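Local atomic coordinates of nucleotidyltransferase-like protein (Exiguobacterium sibiricum, PDB entry 3C18), a protein that is of unproven function but probably acts as a nucleotidyltransferase, pairing such a domain with a helical substrate-binding-like domain and a helix-turn-helix domain. Residues A[18-24]-A[41-47]; A[35-39]-A[55-59]; A[91-96]-A[107-111]; A[157-162]-A[176-180]. One frame throughout, in Å; residues are numbered along the deposited sequence.

Contact 1 (A[18-24]-A[41-47])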
loop_
_atom_site.group_PDB
_atom_site.type_symbol
_atom_site.label_atom_id
_atom_site.label_comp_id
_atom_site.label_asym_id
_atom_site.label_seq_id
_atom_site.Cartn_x
_atom_site.Cartn_y
_atom_site.Cartn_z
ATOM N N GLU A 18 -24.781 -6.386 -18.130
ATOM C CA GLU A 18 -23.963 -6.645 -16.923
ATOM C C GLU A 18 -23.774 -5.410 -16.107
ATOM O O GLU A 18 -23.299 -5.446 -14.968
ATOM C CB GLU A 18 -22.592 -7.222 -17.271
ATOM C CG GLU A 18 -22.651 -8.496 -18.073
ATOM C CD GLU A 18 -23.277 -9.649 -17.316
ATOM O OE1 GLU A 18 -23.769 -9.465 -16.169
ATOM O OE2 GLU A 18 -23.275 -10.761 -17.883
ATOM N N THR A 19 -24.178 -4.310 -16.708
ATOM C CA THR A 19 -24.069 -3.004 -16.069
ATOM C C THR A 19 -25.097 -2.899 -14.949
ATOM O O THR A 19 -26.266 -3.124 -15.179
ATOM C CB THR A 19 -24.288 -1.895 -17.082
ATOM O OG1 THR A 19 -23.296 -2.005 -18.115
ATOM C CG2 THR A 19 -24.197 -0.544 -16.413
ATOM N N GLN A 20 -24.632 -2.571 -13.735
ATOM C CA GLN A 20 -25.512 -2.517 -12.542
ATOM C C GLN A 20 -25.890 -1.088 -12.192
ATOM O O GLN A 20 -26.920 -0.821 -11.581
ATOM C CB GLN A 20 -24.840 -3.176 -11.328
ATOM C CG GLN A 20 -24.345 -4.572 -11.600
ATOM C CD GLN A 20 -25.469 -5.484 -12.018
ATOM O OE1 GLN A 20 -26.439 -5.624 -11.303
ATOM N NE2 GLN A 20 -25.347 -6.112 -13.180
ATOM N N GLY A 21 -25.048 -0.158 -12.585
ATOM C CA GLY A 21 -25.302 1.242 -12.263
ATOM C C GLY A 21 -24.387 2.221 -12.934
ATOM O O GLY A 21 -23.279 1.893 -13.352
ATOM N N ILE A 22 -24.913 3.419 -13.093
ATOM C CA ILE A 22 -24.175 4.535 -13.640
ATOM C C ILE A 22 -24.483 5.776 -12.845
ATOM O O ILE A 22 -25.630 6.148 -12.640
ATOM C CB ILE A 22 -24.476 4.780 -15.131
ATOM C CG1 ILE A 22 -24.302 3.491 -15.948
ATOM C CG2 ILE A 22 -23.594 5.884 -15.684
ATOM C CD1 ILE A 22 -24.749 3.674 -17.369
ATOM N N ILE A 23 -23.416 6.366 -12.352
ATOM C CA ILE A 23 -23.457 7.548 -11.512
ATOM C C ILE A 23 -22.735 8.681 -12.199
ATOM O O ILE A 23 -21.704 8.479 -12.818
ATOM C CB ILE A 23 -22.739 7.261 -10.153
ATOM C CG1 ILE A 23 -23.722 6.658 -9.152
ATOM C CG2 ILE A 23 -22.122 8.516 -9.582
ATOM C CD1 ILE A 23 -24.550 7.670 -8.399
ATOM N N ALA A 24 -23.289 9.882 -12.072
ATOM C CA ALA A 24 -22.664 11.081 -12.603
ATOM C C ALA A 24 -22.327 12.088 -11.485
ATOM O O ALA A 24 -23.124 12.353 -10.594
ATOM C CB ALA A 24 -23.536 11.700 -13.694
ATOM N N LEU A 41 -17.642 13.269 -14.175
ATOM C CA LEU A 41 -17.095 11.927 -13.996
ATOM C C LEU A 41 -18.267 10.959 -13.977
ATOM O O LEU A 41 -19.252 11.146 -13.288
ATOM C CB LEU A 41 -16.264 11.813 -12.718
ATOM C CG LEU A 41 -15.469 10.493 -12.578
ATOM C CD1 LEU A 41 -14.105 10.716 -12.031
ATOM C CD2 LEU A 41 -16.191 9.453 -11.767
ATOM N N LEU A 42 -18.168 9.953 -14.810
ATOM C CA LEU A 42 -19.162 8.913 -14.854
ATOM C C LEU A 42 -18.563 7.668 -14.245
ATOM O O LEU A 42 -17.468 7.266 -14.586
ATOM C CB LEU A 42 -19.559 8.602 -16.297
ATOM C CG LEU A 42 -20.421 9.588 -17.064
ATOM C CD1 LEU A 42 -20.492 9.168 -18.532
ATOM C CD2 LEU A 42 -21.811 9.683 -16.446
ATOM N N LEU A 43 -19.319 7.057 -13.353
ATOM C CA LEU A 43 -18.924 5.819 -12.705
ATOM C C LEU A 43 -19.869 4.735 -13.114
ATOM O O LEU A 43 -21.062 4.769 -12.806
ATOM C CB LEU A 43 -18.910 5.965 -11.176
ATOM C CG LEU A 43 -18.706 4.661 -10.392
ATOM C CD1 LEU A 43 -17.249 4.156 -10.543
ATOM C CD2 LEU A 43 -19.085 4.861 -8.919
ATOM N N VAL A 44 -19.319 3.783 -13.844
ATOM C CA VAL A 44 -20.084 2.653 -14.374
ATOM C C VAL A 44 -19.716 1.415 -13.589
ATOM O O VAL A 44 -18.567 1.021 -13.569
ATOM C CB VAL A 44 -19.761 2.422 -15.901
ATOM C CG1 VAL A 44 -20.574 1.295 -16.463
ATOM C CG2 VAL A 44 -20.004 3.731 -16.717
ATOM N N ILE A 45 -20.701 0.831 -12.899
ATOM C CA ILE A 45 -20.488 -0.422 -12.165
ATOM C C ILE A 45 -21.038 -1.578 -12.985
ATOM O O ILE A 45 -22.188 -1.574 -13.434
ATOM C CB ILE A 45 -21.067 -0.431 -10.765
ATOM C CG1 ILE A 45 -20.522 0.757 -9.962
ATOM C CG2 ILE A 45 -20.614 -1.734 -10.029
ATOM C CD1 ILE A 45 -21.298 2.055 -10.177
ATOM N N THR A 46 -20.181 -2.574 -13.138
ATOM C CA THR A 46 -20.410 -3.661 -14.054
ATOM C C THR A 46 -19.948 -5.022 -13.527
ATOM O O THR A 46 -19.055 -5.114 -12.676
ATOM C CB THR A 46 -19.639 -3.332 -15.370
ATOM O OG1 THR A 46 -19.967 -4.274 -16.380
ATOM C CG2 THR A 46 -18.177 -3.339 -15.148
ATOM N N ARG A 47 -20.588 -6.073 -14.040
ATOM C CA ARG A 47 -20.207 -7.445 -13.750
ATOM C C ARG A 47 -19.512 -8.047 -14.932
ATOM O O ARG A 47 -19.252 -9.239 -14.988
ATOM C CB ARG A 47 -21.406 -8.295 -13.386
ATOM C CG ARG A 47 -21.995 -7.948 -12.086
ATOM C CD ARG A 47 -23.190 -8.815 -11.776
ATOM N NE ARG A 47 -23.861 -8.306 -10.600
ATOM C CZ ARG A 47 -25.045 -8.720 -10.166
ATOM N NH1 ARG A 47 -25.701 -9.659 -10.822
ATOM N NH2 ARG A 47 -25.579 -8.183 -9.069
HETATM O O HOH W 1 -20.588 -2.371 -18.217
#
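Residues 18-24 and 41-47 run side by side as antiparallel strands, their axes 4.5 Å apart at closest approach and 165° apart in direction. The hydrogen-bonded pair Ile23 and Leu43 is fully satisfied: Ile23 N reaches Leu43 O at 2.9 Å and Leu43 N reaches Ile23 O at 2.8 Å. At the next such pair Ile45 N donates a hydrogen bond to Gly21 O (2.8 Å), but Ile45 O takes two donors, Gln20 N at 2.7 Å and, weakly, Gly21 N at 3.3 Å. Two residues thus face one, a classic beta bulge that shifts the register by one; a CB on Gly21 would point to the face occupied by Ile45. Beyond the bulge Glu18 O accepts both Arg47 N (2.9 Å) and Gln20 NE2 (2.8 Å). Thr19 OG1 and Thr46 OG1, on one face, share water 1 at 2.7 Å each; Thr19 OG1 also bonds to Tyr13 O and Thr46 OG1 to Asp48 N. The Arg47 guanidinium, with Gln20 OE1 over one face, makes a salt bridge with Glu72. Apolar Ile22, Val44 and Ala24 meet helix 2-15, Leu42 on the same face packs on Val65, and Ile23 and Ile45 lie against helix 103-110. Strand 63-71 flanks one side; on the other, Ile22 and Ala24 bond through their backbone to strand 95-99, within the mixed sheet of the nucleotidyltransferase-like domain.

Contact 2 (A[35-39]-A[55-59])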
loop_
_atom_site.group_PDB
_atom_site.type_symbol
_atom_site.label_atom_id
_atom_site.label_comp_id
_atom_site.label_asym_id
_atom_site.label_seq_id
_atom_site.Cartn_x
_atom_site.Cartn_y
_atom_site.Cartn_z
ATOM N N THR A 35 -13.118 14.832 -10.037
ATOM C CA THR A 35 -13.622 14.469 -11.366
ATOM C C THR A 35 -12.492 14.410 -12.377
ATOM O O THR A 35 -12.701 14.618 -13.568
ATOM C CB THR A 35 -14.733 15.435 -11.849
ATOM O OG1 THR A 35 -14.253 16.773 -11.829
ATOM C CG2 THR A 35 -15.936 15.354 -10.959
ATOM N N ASP A 36 -11.304 14.103 -11.871
ATOM C CA ASP A 36 -10.120 13.908 -12.691
ATOM C C ASP A 36 -9.738 15.127 -13.505
ATOM O O ASP A 36 -9.152 15.007 -14.576
ATOM C CB ASP A 36 -10.352 12.753 -13.670
ATOM C CG ASP A 36 -10.132 11.380 -13.035
ATOM O OD1 ASP A 36 -9.761 11.344 -11.866
ATOM O OD2 ASP A 36 -10.289 10.357 -13.737
ATOM N N GLN A 37 -10.093 16.298 -12.998
ATOM C CA GLN A 37 -9.756 17.596 -13.672
ATOM C C GLN A 37 -10.549 17.761 -14.958
ATOM O O GLN A 37 -10.185 18.534 -15.870
ATOM C CB GLN A 37 -8.261 17.740 -13.951
ATOM C CG GLN A 37 -7.442 18.056 -12.681
ATOM C CD GLN A 37 -7.052 16.801 -11.915
ATOM O OE1 GLN A 37 -6.805 15.754 -12.509
ATOM N NE2 GLN A 37 -7.004 16.900 -10.593
ATOM N N PHE A 38 -11.622 16.978 -15.008
ATOM C CA PHE A 38 -12.631 17.033 -16.076
ATOM C C PHE A 38 -13.914 17.642 -15.536
ATOM O O PHE A 38 -13.978 18.019 -14.369
ATOM C CB PHE A 38 -12.888 15.643 -16.679
ATOM C CG PHE A 38 -11.892 15.257 -17.732
ATOM C CD1 PHE A 38 -10.745 16.000 -17.920
ATOM C CD2 PHE A 38 -12.095 14.172 -18.529
ATOM C CE1 PHE A 38 -9.836 15.658 -18.891
ATOM C CE2 PHE A 38 -11.185 13.835 -19.488
ATOM C CZ PHE A 38 -10.045 14.572 -19.663
ATOM N N ASP A 39 -14.937 17.683 -16.385
ATOM C CA ASP A 39 -16.190 18.403 -16.111
ATOM C C ASP A 39 -17.226 17.516 -15.461
ATOM O O ASP A 39 -18.034 17.956 -14.644
ATOM C CB ASP A 39 -16.805 18.966 -17.412
ATOM C CG ASP A 39 -15.899 19.950 -18.117
ATOM O OD1 ASP A 39 -15.351 20.820 -17.431
ATOM O OD2 ASP A 39 -15.730 19.862 -19.355
ATOM N N VAL A 55 -10.276 3.182 -16.984
ATOM C CA VAL A 55 -10.692 4.587 -17.234
ATOM C C VAL A 55 -10.626 4.926 -18.720
ATOM O O VAL A 55 -9.758 4.469 -19.444
ATOM C CB VAL A 55 -9.844 5.586 -16.483
ATOM C CG1 VAL A 55 -10.343 7.033 -16.751
ATOM C CG2 VAL A 55 -9.778 5.247 -15.003
ATOM N N LYS A 56 -11.590 5.719 -19.135
ATOM C CA LYS A 56 -11.710 6.223 -20.509
ATOM C C LYS A 56 -11.986 7.731 -20.417
ATOM O O LYS A 56 -12.651 8.178 -19.511
ATOM C CB LYS A 56 -12.876 5.519 -21.213
ATOM C CG LYS A 56 -12.834 3.998 -21.110
ATOM C CD LYS A 56 -13.962 3.342 -21.894
ATOM C CE LYS A 56 -14.058 1.821 -21.613
ATOM N NZ LYS A 56 -14.868 1.008 -22.603
ATOM N N HIS A 57 -11.420 8.488 -21.344
ATOM C CA HIS A 57 -11.563 9.967 -21.409
ATOM C C HIS A 57 -12.153 10.422 -22.731
ATOM O O HIS A 57 -11.663 10.083 -23.789
ATOM C CB HIS A 57 -10.214 10.687 -21.258
ATOM C CG HIS A 57 -9.671 10.686 -19.871
ATOM N ND1 HIS A 57 -8.379 11.075 -19.580
ATOM C CD2 HIS A 57 -10.221 10.289 -18.702
ATOM C CE1 HIS A 57 -8.177 10.959 -18.278
ATOM N NE2 HIS A 57 -9.283 10.503 -17.720
ATOM N N TYR A 58 -13.188 11.234 -22.619
ATOM C CA TYR A 58 -13.952 11.752 -23.740
ATOM C C TYR A 58 -14.150 13.259 -23.695
ATOM O O TYR A 58 -14.105 13.881 -22.643
ATOM C CB TYR A 58 -15.375 11.172 -23.679
ATOM C CG TYR A 58 -15.446 9.664 -23.696
ATOM C CD1 TYR A 58 -15.311 8.954 -24.888
ATOM C CD2 TYR A 58 -15.665 8.946 -22.521
ATOM C CE1 TYR A 58 -15.377 7.586 -24.901
ATOM C CE2 TYR A 58 -15.739 7.569 -22.530
ATOM C CZ TYR A 58 -15.589 6.904 -23.718
ATOM O OH TYR A 58 -15.663 5.541 -23.732
ATOM N N ARG A 59 -14.374 13.833 -24.867
ATOM C CA ARG A 59 -14.950 15.196 -24.974
ATOM C C ARG A 59 -16.184 15.110 -25.874
ATOM O O ARG A 59 -16.162 14.540 -26.970
ATOM C CB ARG A 59 -13.977 16.264 -25.483
ATOM C CG ARG A 59 -14.513 17.678 -25.234
ATOM C CD ARG A 59 -13.490 18.732 -25.576
ATOM N NE ARG A 59 -13.193 18.760 -26.990
ATOM C CZ ARG A 59 -12.233 19.497 -27.526
ATOM N NH1 ARG A 59 -11.484 20.263 -26.758
ATOM N NH2 ARG A 59 -12.007 19.463 -28.822
HETATM O O HOH W 2 -8.195 9.861 -15.078
#
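The aromatic interaction comes first: the edge of Phe38 is directed at the face of His57, with ring centroids 4.6 Å apart, planes at 53° and Phe38 CE2 3.5 Å from His57 CG. A flat imidazole suits this place because it offers a face to the phenyl ring while its nitrogens serve polar partners. Of these, His57 ND1 bonds to Tyr286 of the second subunit. The polar link across the segments is indirect, for water 2 lies 2.5 Å from Asp36 OD2 and 2.9 Å from His57 NE2. Asp36 also forms a salt bridge with Arg86, and its OD2 meets Ser66 and His68. Hydrogen bonds within 35-39 set up this geometry: Phe38 N to Thr35 O at 3.0 Å closes a type I' turn, and Thr35 OG1 reaches Phe38 O at 2.8 Å. The turn precedes strand 40-46, while 55-59 belongs to strand 53-60, which pairs with strand 63-71 and, through Tyr58 and Arg59, continues the sheet into a strand of the second subunit.

Contact 3 (A[91-96]-A[107-111])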
loop_
_atom_site.group_PDB
_atom_site.type_symbol
_atom_site.label_atom_id
_atom_site.label_comp_id
_atom_site.label_asym_id
_atom_site.label_seq_id
_atom_site.Cartn_x
_atom_site.Cartn_y
_atom_site.Cartn_z
ATOM N N VAL A 91 -20.440 7.638 -4.957
ATOM C CA VAL A 91 -21.663 6.851 -4.840
ATOM C C VAL A 91 -22.647 7.623 -4.004
ATOM O O VAL A 91 -23.832 7.591 -4.266
ATOM C CB VAL A 91 -21.451 5.481 -4.190
ATOM C CG1 VAL A 91 -22.798 4.822 -3.911
ATOM C CG2 VAL A 91 -20.545 4.574 -5.084
ATOM N N SER A 92 -22.147 8.367 -3.026
ATOM C CA SER A 92 -23.057 9.003 -2.081
ATOM C C SER A 92 -23.611 10.337 -2.576
ATOM O O SER A 92 -24.806 10.602 -2.429
ATOM C CB SER A 92 -22.401 9.163 -0.709
ATOM O OG SER A 92 -21.713 10.395 -0.621
ATOM N N GLU A 93 -22.762 11.159 -3.179
ATOM C CA GLU A 93 -23.204 12.466 -3.651
ATOM C C GLU A 93 -23.608 12.413 -5.120
ATOM O O GLU A 93 -24.245 13.318 -5.643
ATOM C CB GLU A 93 -22.106 13.511 -3.466
ATOM C CG GLU A 93 -21.629 13.655 -2.019
ATOM C CD GLU A 93 -22.760 13.961 -1.052
ATOM O OE1 GLU A 93 -23.446 14.983 -1.236
ATOM O OE2 GLU A 93 -22.955 13.183 -0.098
ATOM N N GLY A 94 -23.233 11.327 -5.778
ATOM C CA GLY A 94 -23.444 11.201 -7.224
ATOM C C GLY A 94 -24.885 11.063 -7.609
ATOM O O GLY A 94 -25.693 10.559 -6.839
ATOM N N THR A 95 -25.187 11.496 -8.827
ATOM C CA THR A 95 -26.527 11.352 -9.412
ATOM C C THR A 95 -26.679 10.062 -10.172
ATOM O O THR A 95 -25.881 9.756 -11.044
ATOM C CB THR A 95 -26.818 12.482 -10.391
ATOM O OG1 THR A 95 -26.680 13.739 -9.720
ATOM C CG2 THR A 95 -28.209 12.338 -10.997
ATOM N N ILE A 96 -27.715 9.309 -9.835
ATOM C CA ILE A 96 -27.981 7.997 -10.463
ATOM C C ILE A 96 -28.572 8.196 -11.847
ATOM O O ILE A 96 -29.675 8.705 -11.997
ATOM C CB ILE A 96 -28.949 7.131 -9.641
ATOM C CG1 ILE A 96 -28.315 6.742 -8.307
ATOM C CG2 ILE A 96 -29.363 5.891 -10.397
ATOM C CD1 ILE A 96 -29.318 6.230 -7.345
ATOM N N LEU A 107 -27.293 0.859 -2.498
ATOM C CA LEU A 107 -25.878 1.098 -2.140
ATOM C C LEU A 107 -25.758 2.403 -1.341
ATOM O O LEU A 107 -25.039 2.493 -0.338
ATOM C CB LEU A 107 -24.982 1.098 -3.395
ATOM C CG LEU A 107 -23.474 1.215 -3.170
ATOM C CD1 LEU A 107 -23.096 0.434 -1.972
ATOM C CD2 LEU A 107 -22.673 0.739 -4.360
ATOM N N LYS A 108 -26.501 3.402 -1.792
ATOM C CA LYS A 108 -26.514 4.730 -1.152
ATOM C C LYS A 108 -26.971 4.635 0.314
ATOM O O LYS A 108 -26.459 5.336 1.211
ATOM C CB LYS A 108 -27.426 5.708 -1.924
ATOM C CG LYS A 108 -26.686 6.635 -2.897
ATOM C CD LYS A 108 -27.510 6.906 -4.135
ATOM C CE LYS A 108 -27.390 8.323 -4.639
ATOM N NZ LYS A 108 -26.049 8.931 -4.650
ATOM N N LYS A 109 -27.940 3.742 0.525
ATOM C CA LYS A 109 -28.518 3.480 1.855
ATOM C C LYS A 109 -27.519 2.748 2.724
ATOM O O LYS A 109 -27.276 3.116 3.872
ATOM C CB LYS A 109 -29.813 2.664 1.761
ATOM C CG LYS A 109 -30.999 3.487 1.300
ATOM C CD LYS A 109 -32.150 2.622 0.762
ATOM C CE LYS A 109 -33.234 3.492 0.098
ATOM N NZ LYS A 109 -34.298 2.690 -0.583
ATOM N N GLN A 110 -26.911 1.724 2.142
ATOM C CA GLN A 110 -25.966 0.869 2.859
ATOM C C GLN A 110 -24.808 1.710 3.356
ATOM O O GLN A 110 -24.226 1.441 4.404
ATOM C CB GLN A 110 -25.396 -0.234 1.957
ATOM C CG GLN A 110 -26.399 -1.248 1.384
ATOM C CD GLN A 110 -25.785 -2.055 0.213
ATOM O OE1 GLN A 110 -26.468 -2.383 -0.777
ATOM N NE2 GLN A 110 -24.476 -2.346 0.316
ATOM N N LEU A 111 -24.493 2.742 2.590
ATOM C CA LEU A 111 -23.318 3.593 2.878
ATOM C C LEU A 111 -23.524 4.402 4.145
ATOM O O LEU A 111 -22.592 4.986 4.683
ATOM C CB LEU A 111 -22.992 4.550 1.724
ATOM C CG LEU A 111 -22.165 3.953 0.585
ATOM C CD1 LEU A 111 -21.924 5.000 -0.485
ATOM C CD2 LEU A 111 -20.855 3.422 1.129
#
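Val91, in the last turn of helix 85-93, opens the contact with both its side chain and its carbonyl. The compact, branched side chain packs against two leucines one helical turn apart, CG1 of Val91 lying 3.7 Å from Leu107 CG and 3.5 Å from Leu111 CD1, while Val91 O accepts a hydrogen bond from Lys108 NZ at 2.6 Å. Ser92 follows with a weak bond from the same ammonium group, Ser92 O to Lys108 NZ 3.0 Å, and its CB rests 4.2 Å from Leu111 CD1. Its hydroxyl turns to the adjacent side chain, Ser92 OG donating to Glu93 OE2 at 3.1 Å. At Gly94 the chain leaves helical geometry, and Gly94 O becomes the third acceptor, 2.8 Å from Lys108 NZ. Lysine suits the spot: a long aliphatic stem carries three donor hydrogens to carbonyls clustered where a helix ends. Ile96, already in strand 95-99, covers that stem, with CD1 3.7 Å from Lys108 CD. The contact thus joins the helix-to-strand turn to helix 103-110, whose Leu107 also packs on Leu75 and Leu79 of helix 72-81, while Thr95 pairs through its backbone with Ala24 of strand 19-26.

Contact 4 (A[157-162]-A[176-180])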
loop_
_atom_site.group_PDB
_atom_site.type_symbol
_atom_site.label_atom_id
_atom_site.label_comp_id
_atom_site.label_asym_id
_atom_site.label_seq_id
_atom_site.Cartn_x
_atom_site.Cartn_y
_atom_site.Cartn_z
ATOM N N LEU A 157 2.033 6.722 14.605
ATOM C CA LEU A 157 1.084 7.636 15.288
ATOM C C LEU A 157 -0.133 7.916 14.411
ATOM O O LEU A 157 -1.256 8.036 14.873
ATOM C CB LEU A 157 1.762 8.949 15.652
ATOM C CG LEU A 157 2.647 8.909 16.892
ATOM C CD1 LEU A 157 3.514 10.143 16.969
ATOM C CD2 LEU A 157 1.826 8.780 18.113
ATOM N N HIS A 158 0.111 7.976 13.121
ATOM C CA HIS A 158 -0.955 8.226 12.146
ATOM C C HIS A 158 -1.896 7.007 12.128
ATOM O O HIS A 158 -3.100 7.134 12.136
ATOM C CB HIS A 158 -0.391 8.477 10.750
ATOM C CG HIS A 158 -1.410 8.977 9.787
ATOM N ND1 HIS A 158 -1.694 8.343 8.602
ATOM C CD2 HIS A 158 -2.246 10.039 9.862
ATOM C CE1 HIS A 158 -2.653 9.005 7.979
ATOM N NE2 HIS A 158 -3.000 10.042 8.720
ATOM N N HIS A 159 -1.338 5.809 12.146
ATOM C CA HIS A 159 -2.202 4.609 12.202
ATOM C C HIS A 159 -3.007 4.532 13.479
ATOM O O HIS A 159 -4.140 4.018 13.491
ATOM C CB HIS A 159 -1.412 3.319 12.015
ATOM C CG HIS A 159 -0.861 3.185 10.639
ATOM N ND1 HIS A 159 -1.662 3.195 9.521
ATOM C CD2 HIS A 159 0.411 3.099 10.196
ATOM C CE1 HIS A 159 -0.901 3.078 8.450
ATOM N NE2 HIS A 159 0.357 3.025 8.835
ATOM N N LEU A 160 -2.418 5.034 14.554
ATOM C CA LEU A 160 -3.052 5.016 15.889
ATOM C C LEU A 160 -4.253 5.963 15.942
ATOM O O LEU A 160 -5.270 5.697 16.593
ATOM C CB LEU A 160 -2.027 5.395 16.961
ATOM C CG LEU A 160 -2.433 5.478 18.447
ATOM C CD1 LEU A 160 -2.776 4.160 19.039
ATOM C CD2 LEU A 160 -1.337 6.141 19.284
ATOM N N ALA A 161 -4.125 7.071 15.242
ATOM C CA ALA A 161 -5.210 8.073 15.124
ATOM C C ALA A 161 -6.362 7.474 14.326
ATOM O O ALA A 161 -7.496 7.626 14.666
ATOM C CB ALA A 161 -4.724 9.320 14.417
ATOM N N ARG A 162 -6.047 6.751 13.254
ATOM C CA ARG A 162 -7.079 6.117 12.400
ATOM C C ARG A 162 -7.804 5.019 13.182
ATOM O O ARG A 162 -9.031 4.917 13.159
ATOM C CB ARG A 162 -6.468 5.569 11.095
ATOM C CG ARG A 162 -5.999 6.682 10.133
ATOM C CD ARG A 162 -5.183 6.149 8.963
ATOM N NE ARG A 162 -5.853 5.031 8.325
ATOM C CZ ARG A 162 -6.816 5.149 7.421
ATOM N NH1 ARG A 162 -7.229 6.342 7.057
ATOM N NH2 ARG A 162 -7.377 4.068 6.901
ATOM N N VAL A 176 -7.751 13.178 9.679
ATOM C CA VAL A 176 -7.846 12.277 10.821
ATOM C C VAL A 176 -7.463 12.894 12.172
ATOM O O VAL A 176 -8.061 12.556 13.201
ATOM C CB VAL A 176 -7.041 10.993 10.591
ATOM C CG1 VAL A 176 -5.548 11.258 10.827
ATOM C CG2 VAL A 176 -7.598 9.879 11.489
ATOM N N TRP A 177 -6.482 13.790 12.190
ATOM C CA TRP A 177 -6.055 14.424 13.474
ATOM C C TRP A 177 -7.152 15.288 14.068
ATOM O O TRP A 177 -7.285 15.427 15.285
ATOM C CB TRP A 177 -4.743 15.233 13.350
ATOM C CG TRP A 177 -3.573 14.330 13.236
ATOM C CD1 TRP A 177 -2.769 14.161 12.159
ATOM C CD2 TRP A 177 -3.144 13.376 14.208
ATOM N NE1 TRP A 177 -1.845 13.175 12.402
ATOM C CE2 TRP A 177 -2.048 12.678 13.659
ATOM C CE3 TRP A 177 -3.578 13.041 15.487
ATOM C CZ2 TRP A 177 -1.371 11.676 14.352
ATOM C CZ3 TRP A 177 -2.893 12.037 16.183
ATOM C CH2 TRP A 177 -1.813 11.369 15.610
ATOM N N GLU A 178 -7.949 15.855 13.177
ATOM C CA GLU A 178 -9.099 16.674 13.586
ATOM C C GLU A 178 -10.105 15.770 14.275
ATOM O O GLU A 178 -10.615 16.075 15.342
ATOM C CB GLU A 178 -9.776 17.311 12.366
ATOM C CG GLU A 178 -8.865 18.213 11.530
ATOM C CD GLU A 178 -8.660 19.576 12.153
ATOM O OE1 GLU A 178 -8.964 19.723 13.360
ATOM O OE2 GLU A 178 -8.203 20.499 11.435
ATOM N N GLN A 179 -10.392 14.661 13.610
ATOM C CA GLN A 179 -11.319 13.649 14.118
ATOM C C GLN A 179 -10.838 13.145 15.454
ATOM O O GLN A 179 -11.628 12.943 16.359
ATOM C CB GLN A 179 -11.425 12.452 13.174
ATOM C CG GLN A 179 -12.118 12.691 11.853
ATOM C CD GLN A 179 -12.230 11.426 10.999
ATOM O OE1 GLN A 179 -11.249 10.973 10.397
ATOM N NE2 GLN A 179 -13.442 10.868 10.908
ATOM N N ALA A 180 -9.525 12.964 15.570
ATOM C CA ALA A 180 -8.913 12.320 16.757
ATOM C C ALA A 180 -8.831 13.257 17.933
ATOM O O ALA A 180 -8.704 12.829 19.077
ATOM C CB ALA A 180 -7.520 11.761 16.424
#
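Val176, Trp177 and Ala161 account for most of the surface covered where helix 157-162 crosses helix 176-180, the segment axes 9.4 Å apart and at 55°. Ala161 faces the other helix with only a methyl group, and this small residue lets the indole lie flat on it: Ala161 CB is 3.8 Å from the centroid of the Trp177 six-membered ring and nearly above it, a CH-pi contact. Trp177 CH2 also reaches Leu157 O at 3.5 Å, and the Trp177 ring stacks with Tyr191 of helix 185-195. Val176, at the start of its helix, spreads its methyls over several neighbours, CG1 3.5 Å from His158 NE2 and CG2 3.8 Å from Arg162 CG and 4.1 Å from Ala161 CB. The second subunit approaches here too, its Asp148 accepting a hydrogen bond from Trp177 N. With no hydrogen bond between the segments, the two helices of this YgxA-like domain are held mainly by apolar and CH-pi packing, with the His158 ring at its border, and such packing depends on close complementary shape.

From the N terminus, contact 1 joins residues 18-24 to 41-47, closing the loop that holds 35-39. Contact 2 then ties that loop forward to 55-59, so the two cross along the chain, and they touch where Leu41 CD1 meets Thr35 CA at 3.8 Å. Contact 3 follows in series, linking the entry to strand 95-99 with helix 103-110; it meets contact 1 through Ala24 N and Thr95 O, 2.8 Å apart, since strands 19-26 and 95-99 are neighbours. These three bind one sheet and its helices together. Contact 4, a short closure within the helical domain, stands apart, its centre about 33 Å from that of contact 1. Like contact 2, it touches the second subunit.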